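Local coordinates for FAD linked oxidase-like protein (Myceliophthora thermophila, PDB 5L6G) that oxidises the C1 hydroxyl of xylooligosaccharides and related sugars to lactones, using a bicovalently bound FAD and reducing oxygen to hydrogen peroxide, at residues Y116-D121 against G136-V141. Numbering follows the deposited sequence.
With NAG (2-acetamido-2-deoxy-beta-D-glucopyranose), chain B.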
loop_
_atom_site.group_PDB
_atom_site.type_symbol
_atom_site.label_atom_id
_atom_site.label_comp_id
_atom_site.label_asym_id
_atom_site.label_seq_id
_atom_site.Cartn_x
_atom_site.Cartn_y
_atom_site.Cartn_z
ATOM N N TYR A 116 1.857 15.823 10.687
ATOM C CA TYR A 116 2.494 15.514 9.411
ATOM C C TYR A 116 3.923 16.026 9.314
ATOM O O TYR A 116 4.469 16.114 8.219
ATOM C CB TYR A 116 1.671 16.091 8.262
ATOM C CG TYR A 116 1.443 17.589 8.346
ATOM C CD1 TYR A 116 2.442 18.502 7.971
ATOM C CD2 TYR A 116 0.229 18.099 8.791
ATOM C CE1 TYR A 116 2.235 19.870 8.054
ATOM C CE2 TYR A 116 0.009 19.467 8.883
ATOM C CZ TYR A 116 1.015 20.348 8.506
ATOM O OH TYR A 116 0.793 21.705 8.583
ATOM N N ASN A 117 4.537 16.364 10.440
ATOM C CA ASN A 117 5.886 16.895 10.388
ATOM C C ASN A 117 6.922 15.862 10.007
ATOM O O ASN A 117 6.844 14.704 10.405
ATOM C CB ASN A 117 6.285 17.535 11.712
ATOM C CG ASN A 117 5.702 18.913 11.886
ATOM O OD1 ASN A 117 5.104 19.487 10.970
ATOM N ND2 ASN A 117 5.877 19.457 13.064
ATOM N N VAL A 118 7.894 16.324 9.233
ATOM C CA VAL A 118 8.991 15.506 8.756
ATOM C C VAL A 118 10.271 16.252 9.132
ATOM O O VAL A 118 10.450 17.409 8.753
ATOM C CB VAL A 118 8.899 15.295 7.225
ATOM C CG1 VAL A 118 10.124 14.565 6.703
ATOM C CG2 VAL A 118 7.635 14.508 6.864
ATOM N N THR A 119 11.122 15.597 9.913
ATOM C CA THR A 119 12.413 16.140 10.341
ATOM C C THR A 119 13.468 15.230 9.763
ATOM O O THR A 119 13.362 14.020 9.882
ATOM C CB THR A 119 12.563 16.122 11.877
ATOM O OG1 THR A 119 11.573 16.956 12.459
ATOM C CG2 THR A 119 13.921 16.618 12.300
ATOM N N LEU A 120 14.486 15.813 9.141
ATOM C CA LEU A 120 15.583 15.035 8.609
ATOM C C LEU A 120 16.849 15.418 9.342
ATOM O O LEU A 120 17.209 16.585 9.395
ATOM C CB LEU A 120 15.713 15.288 7.108
ATOM C CG LEU A 120 16.826 14.557 6.354
ATOM C CD1 LEU A 120 16.710 13.051 6.509
ATOM C CD2 LEU A 120 16.775 14.971 4.894
ATOM N N ASP A 121 17.501 14.428 9.939
ATOM C CA ASP A 121 18.787 14.634 10.586
ATOM C C ASP A 121 19.867 14.787 9.507
ATOM O O ASP A 121 20.039 13.891 8.671
ATOM C CB ASP A 121 19.096 13.448 11.498
ATOM C CG ASP A 121 20.281 13.706 12.426
ATOM O OD1 ASP A 121 21.418 13.815 11.941
ATOM O OD2 ASP A 121 20.063 13.805 13.642
ATOM N N GLY A 136 3.697 12.554 -0.627
ATOM C CA GLY A 136 4.175 13.697 -1.386
ATOM C C GLY A 136 4.905 14.712 -0.526
ATOM O O GLY A 136 5.923 15.275 -0.921
ATOM N N HIS A 137 4.388 14.930 0.667
ATOM C CA HIS A 137 5.022 15.813 1.639
ATOM C C HIS A 137 6.356 15.251 2.110
ATOM O O HIS A 137 7.341 15.989 2.197
ATOM C CB HIS A 137 4.095 16.026 2.836
ATOM C CG HIS A 137 4.673 16.894 3.907
ATOM N ND1 HIS A 137 5.117 18.182 3.673
ATOM C CD2 HIS A 137 4.891 16.653 5.216
ATOM C CE1 HIS A 137 5.563 18.701 4.802
ATOM N NE2 HIS A 137 5.429 17.793 5.755
ATOM N N ILE A 138 6.370 13.954 2.417
ATOM C CA ILE A 138 7.585 13.304 2.895
ATOM C C ILE A 138 8.664 13.418 1.815
ATOM O O ILE A 138 9.781 13.879 2.083
ATOM C CB ILE A 138 7.330 11.832 3.227
ATOM C CG1 ILE A 138 6.354 11.722 4.391
ATOM C CG2 ILE A 138 8.644 11.131 3.552
ATOM C CD1 ILE A 138 5.751 10.363 4.587
ATOM N N ALA A 139 8.301 13.020 0.599
ATOM C CA ALA A 139 9.230 13.043 -0.512
ATOM C C ALA A 139 9.779 14.456 -0.739
ATOM O O ALA A 139 10.973 14.643 -0.981
ATOM C CB ALA A 139 8.554 12.516 -1.759
ATOM N N THR A 140 8.909 15.452 -0.647
ATOM C CA THR A 140 9.322 16.843 -0.860
ATOM C C THR A 140 10.328 17.303 0.186
ATOM O O THR A 140 11.401 17.859 -0.135
ATOM C CB THR A 140 8.089 17.767 -0.843
ATOM O OG1 THR A 140 7.222 17.387 -1.923
ATOM C CG2 THR A 140 8.492 19.238 -0.973
ATOM N N VAL A 141 9.987 17.063 1.439
ATOM C CA VAL A 141 10.850 17.488 2.531
ATOM C C VAL A 141 12.210 16.806 2.437
ATOM O O VAL A 141 13.240 17.479 2.542
ATOM C CB VAL A 141 10.227 17.234 3.911
ATOM C CG1 VAL A 141 11.240 17.576 5.005
ATOM C CG2 VAL A 141 8.974 18.082 4.093
HETATM C C1 NAG B . 5.380 20.784 13.286
HETATM C C2 NAG B . 4.585 20.957 14.558
HETATM C C3 NAG B . 4.242 22.410 14.859
HETATM C C4 NAG B . 5.434 23.330 14.646
HETATM C C5 NAG B . 6.109 23.072 13.306
HETATM C C6 NAG B . 7.435 23.837 13.257
HETATM C C7 NAG B . 3.161 19.020 15.054
HETATM C C8 NAG B . 1.838 18.360 14.827
HETATM N N2 NAG B . 3.365 20.176 14.435
HETATM O O3 NAG B . 3.832 22.440 16.205
HETATM O O4 NAG B . 5.025 24.687 14.624
HETATM O O5 NAG B . 6.420 21.713 13.132
HETATM O O6 NAG B . 8.228 23.372 12.187
HETATM O O7 NAG B . 3.963 18.475 15.805
HETATM O O HOH W 1 7.242 18.843 7.891
#
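The rings of Y116 and H137 form an offset edge-to-face pair: their planes stand at 83°, their centroids 5.6 Å apart, and the tyrosine edge is turned toward one imidazole face. CD1 of Y116 approaches NE2 of H137 to 3.8 Å. The other imidazole face carries CG2 of V141, one helical turn on, offset toward the rim. At the imidazole edge, near the ring plane, the backbone O of Y116 lies 3.1 Å from CD2 of H137. CG of H137 is anti to the backbone N (chi1 179°), and the ring lies between the helix and strand 118-120, touching Y116 and V118. ND1 is hydrogen-bonded to D330, and a water joins the segments, 2.9 Å from V118 N, whose N-H it accepts, and 3.0 Å from H137 NE2.

V118 divides its branches among three helix residues. CG1 meets CG1 of V141 at 3.6 Å, while CG2 lies 3.9 Å from CG1 of I138 and equally near CD2 of H137. An alanine here would remove both methyl branches and would probably leave I138 CG1 without its apolar mate, weaken the packing on V141 and open a gap beside the imidazole.

The contact lays strand 118-120, which pairs with 127-129 in an antiparallel sheet, alongside helix 135-146, both within the FAD-binding PCMH-type range, with segment axes 25° from parallel. N117, bonded through ND2 to an N-acetylglucosamine, points away from the helix. Chemically, the interface is apolar around V118 and water-bridged at its polar margin, where D330 and the water engage both imidazole nitrogens and probably limit ring rotation.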